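Local atomic coordinates of peptide synthetase, module 7 (Actinoplanes teichomyceticus, PDB entry 4TX3), a protein that is a condensation-type domain of a peptide synthetase, probably that for teicoplanin, and is thought to recruit the oxygenases that crosslink the peptide. Residues Ala213-Glu218 / Asp281-Thr286; Thr219-Asp224 / Met271-Tyr276; Glu396-Phe401 / Ala424-His429. All coordinates share one frame; numbering follows the deposited sequence.

Overall arrangement
The loop from helix 200-211 toward strand 235-242 forms one side of contacts 1 and 2, and its D224 end reaches contact 3. Its 213-218 part lies on residues 281-286 of strand 281-288 and its 219-224 part on residues 271-276 of helix 261-278, contact 2 being nested inside contact 1 along the chain; their centres are about 13 Å apart, and L282 CD1 packs on L273 CB at 3.7 Å. Contact 3 is centred about 12 Å from contact 2, and a probable hydrogen bond joins D224 N to L426 O, 2.6 Å. Contacts 1 and 3, centred about 17 Å apart, do not touch. A sulfate, probably from the crystallisation liquor, is held at H429, in contact 3.

Contact 1. Residues Ala213-Glu218 / Asp281-Thr286; sequences AGIDQE and DLVIGT
I215 and V283 meet through one methyl each, the CG2 atoms standing 4.0 Å apart, with the two side chains crossing at about a right angle. Starting from I215 CB, the chain forks. CG2 lies anti to the carbonyl carbon and is the branch that faces the strand; CG1 is placed between the backbone N and the carbonyl carbon (chi1 58°), and the extended second torsion carries CD1 on past V283, 4.6 Å from its CG2. An apolar branched residue suits this partly exposed spot because it offers a methyl to V283, and its aliphatic side chain also lies on that of R311. D281 and V283 project toward the loop because strand 281-288 alternates its sides, while L282 and I284 face helix 261-278. Within the condensation-type fold the strand pairs antiparallel with 306-313, and G285 also bonds the backbone of V363 and L365. R311 on strand 306-313 ties the pieces together: its NH2 makes a salt bridge with D281 OD2, and its NH1 bonds A213 O. Next to that carbonyl, G214 has backbone angles at which a CB would jam against the preceding carbonyl oxygen, which accounts for glycine. A water adds a polar link. It accepts from D216 N at 3.0 Å and gives weak bonds to D281 OD2, 2.8 Å away, and to D216 OD2, 3.2 Å away. The two carboxylates stay apart, D216 OD2 lying 5.1 Å from D281 OD2, and the positive charge of R311 on D281 probably eases their mutual repulsion.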
loop_
_atom_site.group_PDB
_atom_site.type_symbol
_atom_site.label_atom_id
_atom_site.label_comp_id
_atom_site.label_asym_id
_atom_site.label_seq_id
_atom_site.Cartn_x
_atom_site.Cartn_y
_atom_site.Cartn_z
ATOM N N ALA B 213 31.329 2.761 21.580
ATOM C CA ALA B 213 32.396 3.190 22.491
ATOM C C ALA B 213 33.596 3.813 21.774
ATOM O O ALA B 213 34.290 3.139 21.013
ATOM C CB ALA B 213 32.858 2.017 23.322
ATOM N N GLY B 214 33.834 5.099 22.018
ATOM C CA GLY B 214 35.024 5.769 21.517
ATOM C C GLY B 214 34.993 6.359 20.110
ATOM O O GLY B 214 36.045 6.536 19.494
ATOM N N ILE B 215 33.810 6.668 19.593
ATOM C CA ILE B 215 33.721 7.291 18.275
ATOM C C ILE B 215 34.071 8.760 18.385
ATOM O O ILE B 215 33.816 9.375 19.411
ATOM C CB ILE B 215 32.323 7.151 17.662
ATOM C CG1 ILE B 215 31.287 7.774 18.597
ATOM C CG2 ILE B 215 32.010 5.686 17.400
ATOM C CD1 ILE B 215 29.893 7.700 18.097
ATOM N N ASP B 216 34.655 9.328 17.337
ATOM C CA ASP B 216 34.938 10.763 17.330
ATOM C C ASP B 216 33.644 11.566 17.372
ATOM O O ASP B 216 32.570 11.014 17.130
ATOM C CB ASP B 216 35.745 11.136 16.099
ATOM C CG ASP B 216 36.970 10.276 15.936
ATOM O OD1 ASP B 216 37.732 10.133 16.921
ATOM O OD2 ASP B 216 37.166 9.730 14.826
ATOM N N GLN B 217 33.730 12.861 17.665
ATOM C CA GLN B 217 32.506 13.647 17.798
ATOM C C GLN B 217 31.979 13.987 16.408
ATOM O O GLN B 217 30.786 14.246 16.225
ATOM C CB GLN B 217 32.732 14.930 18.604
ATOM C CG GLN B 217 33.579 15.984 17.892
ATOM C CD GLN B 217 33.735 17.294 18.677
ATOM O OE1 GLN B 217 33.530 17.340 19.897
ATOM N NE2 GLN B 217 34.107 18.362 17.968
ATOM N N GLU B 218 32.885 13.961 15.435
ATOM C CA GLU B 218 32.613 14.413 14.083
ATOM C C GLU B 218 33.221 13.476 13.065
ATOM O O GLU B 218 34.158 12.756 13.374
ATOM C CB GLU B 218 33.192 15.806 13.863
ATOM C CG GLU B 218 32.185 16.900 13.732
ATOM C CD GLU B 218 32.803 18.212 13.252
ATOM O OE1 GLU B 218 33.785 18.174 12.467
ATOM O OE2 GLU B 218 32.305 19.286 13.660
ATOM N N ASP B 281 37.499 4.480 10.828
ATOM C CA ASP B 281 36.489 4.264 11.861
ATOM C C ASP B 281 35.324 5.210 11.598
ATOM O O ASP B 281 35.397 6.409 11.882
ATOM C CB ASP B 281 37.081 4.487 13.265
ATOM C CG ASP B 281 36.070 4.202 14.397
ATOM O OD1 ASP B 281 35.110 3.432 14.158
ATOM O OD2 ASP B 281 36.238 4.741 15.529
ATOM N N LEU B 282 34.247 4.675 11.040
ATOM C CA LEU B 282 33.200 5.529 10.494
ATOM C C LEU B 282 31.832 5.121 10.984
ATOM O O LEU B 282 31.573 3.932 11.194
ATOM C CB LEU B 282 33.212 5.485 8.964
ATOM C CG LEU B 282 34.407 6.037 8.196
ATOM C CD1 LEU B 282 34.148 5.932 6.703
ATOM C CD2 LEU B 282 34.617 7.480 8.560
ATOM N N VAL B 283 30.959 6.105 11.170
ATOM C CA VAL B 283 29.563 5.820 11.441
ATOM C C VAL B 283 28.705 6.434 10.342
ATOM O O VAL B 283 28.718 7.634 10.125
ATOM C CB VAL B 283 29.110 6.344 12.822
ATOM C CG1 VAL B 283 27.629 6.059 13.025
ATOM C CG2 VAL B 283 29.919 5.705 13.936
ATOM N N ILE B 284 27.988 5.584 9.623
ATOM C CA ILE B 284 27.016 6.037 8.645
ATOM C C ILE B 284 25.622 5.706 9.127
ATOM O O ILE B 284 25.315 4.545 9.408
ATOM C CB ILE B 284 27.233 5.389 7.297
ATOM C CG1 ILE B 284 28.616 5.774 6.759
ATOM C CG2 ILE B 284 26.111 5.795 6.348
ATOM C CD1 ILE B 284 28.943 5.179 5.422
ATOM N N GLY B 285 24.781 6.727 9.229
ATOM C CA GLY B 285 23.438 6.546 9.742
ATOM C C GLY B 285 22.397 6.476 8.641
ATOM O O GLY B 285 22.632 6.888 7.498
ATOM N N THR B 286 21.240 5.941 9.001
ATOM C CA THR B 286 20.109 5.837 8.103
ATOM C C THR B 286 18.813 6.005 8.894
ATOM O O THR B 286 18.797 5.818 10.111
ATOM C CB THR B 286 20.097 4.484 7.353
ATOM O OG1 THR B 286 19.275 4.590 6.183
ATOM C CG2 THR B 286 19.571 3.370 8.247
HETATM O O HOH W 1 35.129 7.326 15.089
#

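Contact 2. Residues Thr219-Asp224 / Met271-Tyr276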
loop_
_atom_site.group_PDB
_atom_site.type_symbol
_atom_site.label_atom_id
_atom_site.label_comp_id
_atom_site.label_asym_id
_atom_site.label_seq_id
_atom_site.Cartn_x
_atom_site.Cartn_y
_atom_site.Cartn_z
ATOM N N THR B 219 32.698 13.512 11.843
ATOM C CA THR B 219 33.313 12.837 10.705
ATOM C C THR B 219 34.152 13.875 9.968
ATOM O O THR B 219 33.699 15.006 9.798
ATOM C CB THR B 219 32.241 12.226 9.757
ATOM O OG1 THR B 219 31.358 11.377 10.503
ATOM C CG2 THR B 219 32.887 11.413 8.627
ATOM N N VAL B 220 35.369 13.524 9.554
ATOM C CA VAL B 220 36.186 14.444 8.757
ATOM C C VAL B 220 35.667 14.529 7.332
ATOM O O VAL B 220 35.626 13.526 6.629
ATOM C CB VAL B 220 37.675 14.023 8.703
ATOM C CG1 VAL B 220 38.425 14.885 7.694
ATOM C CG2 VAL B 220 38.306 14.146 10.054
ATOM N N LEU B 221 35.279 15.717 6.890
ATOM C CA LEU B 221 34.678 15.861 5.557
ATOM C C LEU B 221 35.272 17.073 4.838
ATOM O O LEU B 221 35.891 17.919 5.470
ATOM C CB LEU B 221 33.155 15.981 5.681
ATOM C CG LEU B 221 32.415 14.817 6.362
ATOM C CD1 LEU B 221 31.073 15.275 6.908
ATOM C CD2 LEU B 221 32.217 13.621 5.429
ATOM N N PRO B 222 35.106 17.170 3.515
ATOM C CA PRO B 222 35.782 18.300 2.859
ATOM C C PRO B 222 35.027 19.634 2.992
ATOM O O PRO B 222 34.437 20.128 2.012
ATOM C CB PRO B 222 35.849 17.855 1.394
ATOM C CG PRO B 222 34.624 17.015 1.225
ATOM C CD PRO B 222 34.474 16.263 2.538
ATOM N N PHE B 223 35.065 20.215 4.190
ATOM C CA PHE B 223 34.326 21.447 4.474
ATOM C C PHE B 223 34.840 22.629 3.645
ATOM O O PHE B 223 36.012 22.670 3.286
ATOM C CB PHE B 223 34.407 21.801 5.963
ATOM C CG PHE B 223 33.808 20.765 6.882
ATOM C CD1 PHE B 223 32.492 20.363 6.741
ATOM C CD2 PHE B 223 34.565 20.211 7.907
ATOM C CE1 PHE B 223 31.945 19.417 7.606
ATOM C CE2 PHE B 223 34.024 19.259 8.760
ATOM C CZ PHE B 223 32.714 18.869 8.611
ATOM N N ASP B 224 33.962 23.576 3.334
ATOM C CA ASP B 224 34.380 24.822 2.695
ATOM C C ASP B 224 34.422 25.953 3.730
ATOM O O ASP B 224 35.061 26.983 3.509
ATOM C CB ASP B 224 33.441 25.189 1.539
ATOM C CG ASP B 224 33.645 24.312 0.318
ATOM O OD1 ASP B 224 34.783 24.213 -0.180
ATOM O OD2 ASP B 224 32.665 23.700 -0.145
ATOM N N MET B 271 33.842 3.334 1.908
ATOM C CA MET B 271 35.149 3.298 1.257
ATOM C C MET B 271 35.484 4.670 0.691
ATOM O O MET B 271 36.646 5.094 0.697
ATOM C CB MET B 271 35.191 2.259 0.138
ATOM C CG MET B 271 35.221 0.837 0.630
ATOM S SD MET B 271 34.917 -0.303 -0.733
ATOM C CE MET B 271 36.586 -0.819 -1.172
ATOM N N LEU B 272 34.463 5.366 0.203
ATOM C CA LEU B 272 34.680 6.679 -0.378
ATOM C C LEU B 272 35.117 7.661 0.688
ATOM O O LEU B 272 36.018 8.464 0.463
ATOM C CB LEU B 272 33.424 7.180 -1.084
ATOM C CG LEU B 272 33.479 8.579 -1.700
ATOM C CD1 LEU B 272 34.589 8.710 -2.748
ATOM C CD2 LEU B 272 32.141 8.932 -2.295
ATOM N N LEU B 273 34.488 7.594 1.854
ATOM C CA LEU B 273 34.803 8.547 2.918
ATOM C C LEU B 273 36.211 8.289 3.467
ATOM O O LEU B 273 36.939 9.228 3.757
ATOM C CB LEU B 273 33.755 8.487 4.033
ATOM C CG LEU B 273 32.363 9.001 3.641
ATOM C CD1 LEU B 273 31.327 8.584 4.658
ATOM C CD2 LEU B 273 32.371 10.513 3.496
ATOM N N THR B 274 36.599 7.022 3.598
ATOM C CA THR B 274 37.959 6.708 4.003
ATOM C C THR B 274 38.928 7.302 2.984
ATOM O O THR B 274 39.920 7.910 3.343
ATOM C CB THR B 274 38.194 5.187 4.125
ATOM O OG1 THR B 274 37.436 4.667 5.226
ATOM C CG2 THR B 274 39.664 4.903 4.375
ATOM N N ARG B 275 38.602 7.142 1.711
ATOM C CA ARG B 275 39.384 7.684 0.610
ATOM C C ARG B 275 39.378 9.220 0.591
ATOM O O ARG B 275 40.306 9.842 0.113
ATOM C CB ARG B 275 38.830 7.117 -0.697
ATOM C CG ARG B 275 39.720 7.297 -1.885
ATOM C CD ARG B 275 41.006 6.485 -1.783
ATOM N NE ARG B 275 41.726 6.555 -3.055
ATOM C CZ ARG B 275 42.373 7.636 -3.501
ATOM N NH1 ARG B 275 42.426 8.759 -2.785
ATOM N NH2 ARG B 275 42.983 7.594 -4.671
ATOM N N TYR B 276 38.313 9.827 1.094
ATOM C CA TYR B 276 38.245 11.281 1.207
ATOM C C TYR B 276 39.063 11.833 2.365
ATOM O O TYR B 276 39.292 13.059 2.438
ATOM C CB TYR B 276 36.813 11.756 1.394
ATOM C CG TYR B 276 36.252 12.486 0.191
ATOM C CD1 TYR B 276 36.140 13.867 0.181
ATOM C CD2 TYR B 276 35.822 11.792 -0.919
ATOM C CE1 TYR B 276 35.619 14.531 -0.904
ATOM C CE2 TYR B 276 35.318 12.443 -2.012
ATOM C CZ TYR B 276 35.210 13.805 -2.006
ATOM O OH TYR B 276 34.681 14.417 -3.120
#
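P222 presses its ring against the side chain of Y276, which it crosses at about a right angle: CG comes to 3.4 Å from Y276 CE1 in an oblique approach, and CD reaches CD1 of the same ring at 3.8 Å. Beside this close fit, L221 CD2 meets L273 CD2 at 3.7 Å, the helix leucine holding CG anti to its carbonyl carbon (chi1 -68°), which sends that methyl to the loop. By contrast, the side chain of exposed V220 stays 5.6 Å from residues 271-276. Proline suits the centre of the inverse gamma turn made here, closed by F223 N to L221 O at 2.8 Å, since its ring already holds phi near the value required. An alanine here would lose CG and CD and would probably open a gap beside Y276 and leave the turn without the ring that fixes its phi. Near CB and CD2 of the tyrosine, L272 O lies in the ring plane at its edge, while the hydroxyl bonds R438 NH1. Helix 429-448 flanks the pair, with T431 against P222 and L435 against Y276, and L273 rests on L282 of strand 281-288.

Contact 3. Residues Glu396-Phe401 / Ala424-His429. With SO4 (sulfate ion), chain G.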
loop_
_atom_site.group_PDB
_atom_site.type_symbol
_atom_site.label_atom_id
_atom_site.label_comp_id
_atom_site.label_asym_id
_atom_site.label_seq_id
_atom_site.Cartn_x
_atom_site.Cartn_y
_atom_site.Cartn_z
ATOM N N GLU B 396 19.769 18.715 9.215
ATOM C CA GLU B 396 20.550 18.719 10.457
ATOM C C GLU B 396 21.875 17.996 10.267
ATOM O O GLU B 396 22.830 18.230 10.996
ATOM C CB GLU B 396 19.786 18.056 11.597
ATOM C CG GLU B 396 18.564 18.801 12.077
ATOM C CD GLU B 396 17.900 18.087 13.242
ATOM O OE1 GLU B 396 17.410 16.950 13.036
ATOM O OE2 GLU B 396 17.897 18.648 14.366
ATOM N N LEU B 397 21.903 17.091 9.294
ATOM C CA LEU B 397 23.107 16.353 8.938
ATOM C C LEU B 397 24.071 17.213 8.107
ATOM O O LEU B 397 23.679 18.230 7.522
ATOM C CB LEU B 397 22.726 15.096 8.161
ATOM C CG LEU B 397 21.944 14.011 8.900
ATOM C CD1 LEU B 397 21.377 13.013 7.917
ATOM C CD2 LEU B 397 22.818 13.304 9.909
ATOM N N ASP B 398 25.327 16.796 8.040
ATOM C CA ASP B 398 26.273 17.407 7.113
ATOM C C ASP B 398 25.977 16.964 5.681
ATOM O O ASP B 398 25.855 17.793 4.772
ATOM C CB ASP B 398 27.697 17.050 7.514
ATOM C CG ASP B 398 28.066 17.615 8.875
ATOM O OD1 ASP B 398 27.162 18.150 9.562
ATOM O OD2 ASP B 398 29.251 17.522 9.261
ATOM N N LEU B 399 25.838 15.654 5.490
ATOM C CA LEU B 399 25.501 15.096 4.184
ATOM C C LEU B 399 24.415 14.026 4.306
ATOM O O LEU B 399 24.372 13.270 5.274
ATOM C CB LEU B 399 26.744 14.505 3.507
ATOM C CG LEU B 399 27.973 15.419 3.452
ATOM C CD1 LEU B 399 29.242 14.632 3.170
ATOM C CD2 LEU B 399 27.766 16.501 2.420
ATOM N N ALA B 400 23.546 13.959 3.303
ATOM C CA ALA B 400 22.463 12.987 3.292
ATOM C C ALA B 400 22.180 12.539 1.867
ATOM O O ALA B 400 21.750 13.322 1.029
ATOM C CB ALA B 400 21.193 13.570 3.942
ATOM N N PHE B 401 22.430 11.265 1.604
ATOM C CA PHE B 401 22.189 10.684 0.298
ATOM C C PHE B 401 20.814 10.059 0.275
ATOM O O PHE B 401 20.470 9.281 1.180
ATOM C CB PHE B 401 23.238 9.623 -0.031
ATOM C CG PHE B 401 24.632 10.170 -0.258
ATOM C CD1 PHE B 401 25.473 10.432 0.808
ATOM C CD2 PHE B 401 25.110 10.370 -1.537
ATOM C CE1 PHE B 401 26.749 10.906 0.601
ATOM C CE2 PHE B 401 26.388 10.845 -1.744
ATOM C CZ PHE B 401 27.207 11.106 -0.675
ATOM N N ALA B 424 24.481 23.693 3.477
ATOM C CA ALA B 424 25.094 24.765 2.686
ATOM C C ALA B 424 26.044 25.628 3.527
ATOM O O ALA B 424 26.931 26.279 2.990
ATOM C CB ALA B 424 24.020 25.623 2.033
ATOM N N ASP B 425 25.863 25.602 4.844
ATOM C CA ASP B 425 26.755 26.283 5.774
ATOM C C ASP B 425 28.187 25.781 5.666
ATOM O O ASP B 425 29.137 26.528 5.905
ATOM C CB ASP B 425 26.282 26.083 7.217
ATOM C CG ASP B 425 25.245 27.095 7.646
ATOM O OD1 ASP B 425 24.750 27.853 6.784
ATOM O OD2 ASP B 425 24.925 27.130 8.851
ATOM N N LEU B 426 28.322 24.501 5.330
ATOM C CA LEU B 426 29.599 23.804 5.376
ATOM C C LEU B 426 30.157 23.532 3.993
ATOM O O LEU B 426 31.372 23.475 3.814
ATOM C CB LEU B 426 29.456 22.474 6.121
ATOM C CG LEU B 426 28.902 22.481 7.547
ATOM C CD1 LEU B 426 28.778 21.054 8.073
ATOM C CD2 LEU B 426 29.760 23.321 8.471
ATOM N N PHE B 427 29.271 23.352 3.019
ATOM C CA PHE B 427 29.686 22.939 1.680
ATOM C C PHE B 427 29.176 23.852 0.571
ATOM O O PHE B 427 28.039 24.312 0.598
ATOM C CB PHE B 427 29.205 21.516 1.375
ATOM C CG PHE B 427 29.676 20.477 2.358
ATOM C CD1 PHE B 427 30.983 19.997 2.316
ATOM C CD2 PHE B 427 28.797 19.952 3.300
ATOM C CE1 PHE B 427 31.410 19.021 3.206
ATOM C CE2 PHE B 427 29.216 18.979 4.197
ATOM C CZ PHE B 427 30.525 18.511 4.150
ATOM N N ASP B 428 30.032 24.072 -0.419
ATOM C CA ASP B 428 29.649 24.659 -1.688
ATOM C C ASP B 428 29.098 23.592 -2.626
ATOM O O ASP B 428 29.418 22.409 -2.470
ATOM C CB ASP B 428 30.848 25.346 -2.336
ATOM C CG ASP B 428 31.172 26.641 -1.683
ATOM O OD1 ASP B 428 30.212 27.326 -1.286
ATOM O OD2 ASP B 428 32.367 26.982 -1.547
ATOM N N HIS B 429 28.302 24.013 -3.610
ATOM C CA HIS B 429 27.652 23.099 -4.554
ATOM C C HIS B 429 28.655 22.225 -5.294
ATOM O O HIS B 429 28.366 21.056 -5.558
ATOM C CB HIS B 429 26.810 23.879 -5.570
ATOM C CG HIS B 429 26.018 23.013 -6.502
ATOM N ND1 HIS B 429 26.493 22.611 -7.731
ATOM C CD2 HIS B 429 24.783 22.471 -6.380
ATOM C CE1 HIS B 429 25.586 21.861 -8.331
ATOM N NE2 HIS B 429 24.536 21.764 -7.534
HETATM S S SO4 G . 27.212 27.584 -4.088
HETATM O O1 SO4 G . 25.819 28.029 -4.254
HETATM O O2 SO4 G . 27.982 28.559 -3.303
HETATM O O3 SO4 G . 27.222 26.296 -3.387
HETATM O O4 SO4 G . 27.835 27.415 -5.407
#
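L399 and F427 cross at about a right angle, the leucine bringing CD2 to 3.4 Å from CE2 of the phenylalanine ring along an oblique path. They lie at the open end of a beta hairpin, away from the turn that joins its antiparallel strands 399-407 and 413-423 of the four-stranded sheet, just where the chain leaves the second strand for helix 429-448. F427 has CG anti to its carbonyl carbon (chi1 -57°), which swings the ring toward the hairpin; there CE2 also lies 3.6 Å from D398 O, again obliquely. On one ring face sits F427's own neighbour, L426 CB, 3.8 Å above the plane and offset toward the rim, and F223 brings a second aromatic ring to it. A large flat residue thus fills the space between strand and loop. The other pair is turned differently: L426 and D398 cross obliquely, and the leucine CD1 methyl stands over the flat of the carboxylate, 3.6 Å from D398 CG. Because the methyl comes from above, it leaves the oxygens to polar partners; OD2 makes a salt bridge with R227, which probably offsets the cost of burying the acid. Leucine suits the site because its CD1 methyl fits between the carboxylate and the F223 ring. Beyond the ring, D428 occupies the N-cap position without a capping bond from its side chain; its OD1 instead pairs with R225 NH2. At this helix start a sulfate binds, with H429 N bonded to O3 at an N-H...O angle of 149° and 2.5 Å, short enough for its length to be doubtful.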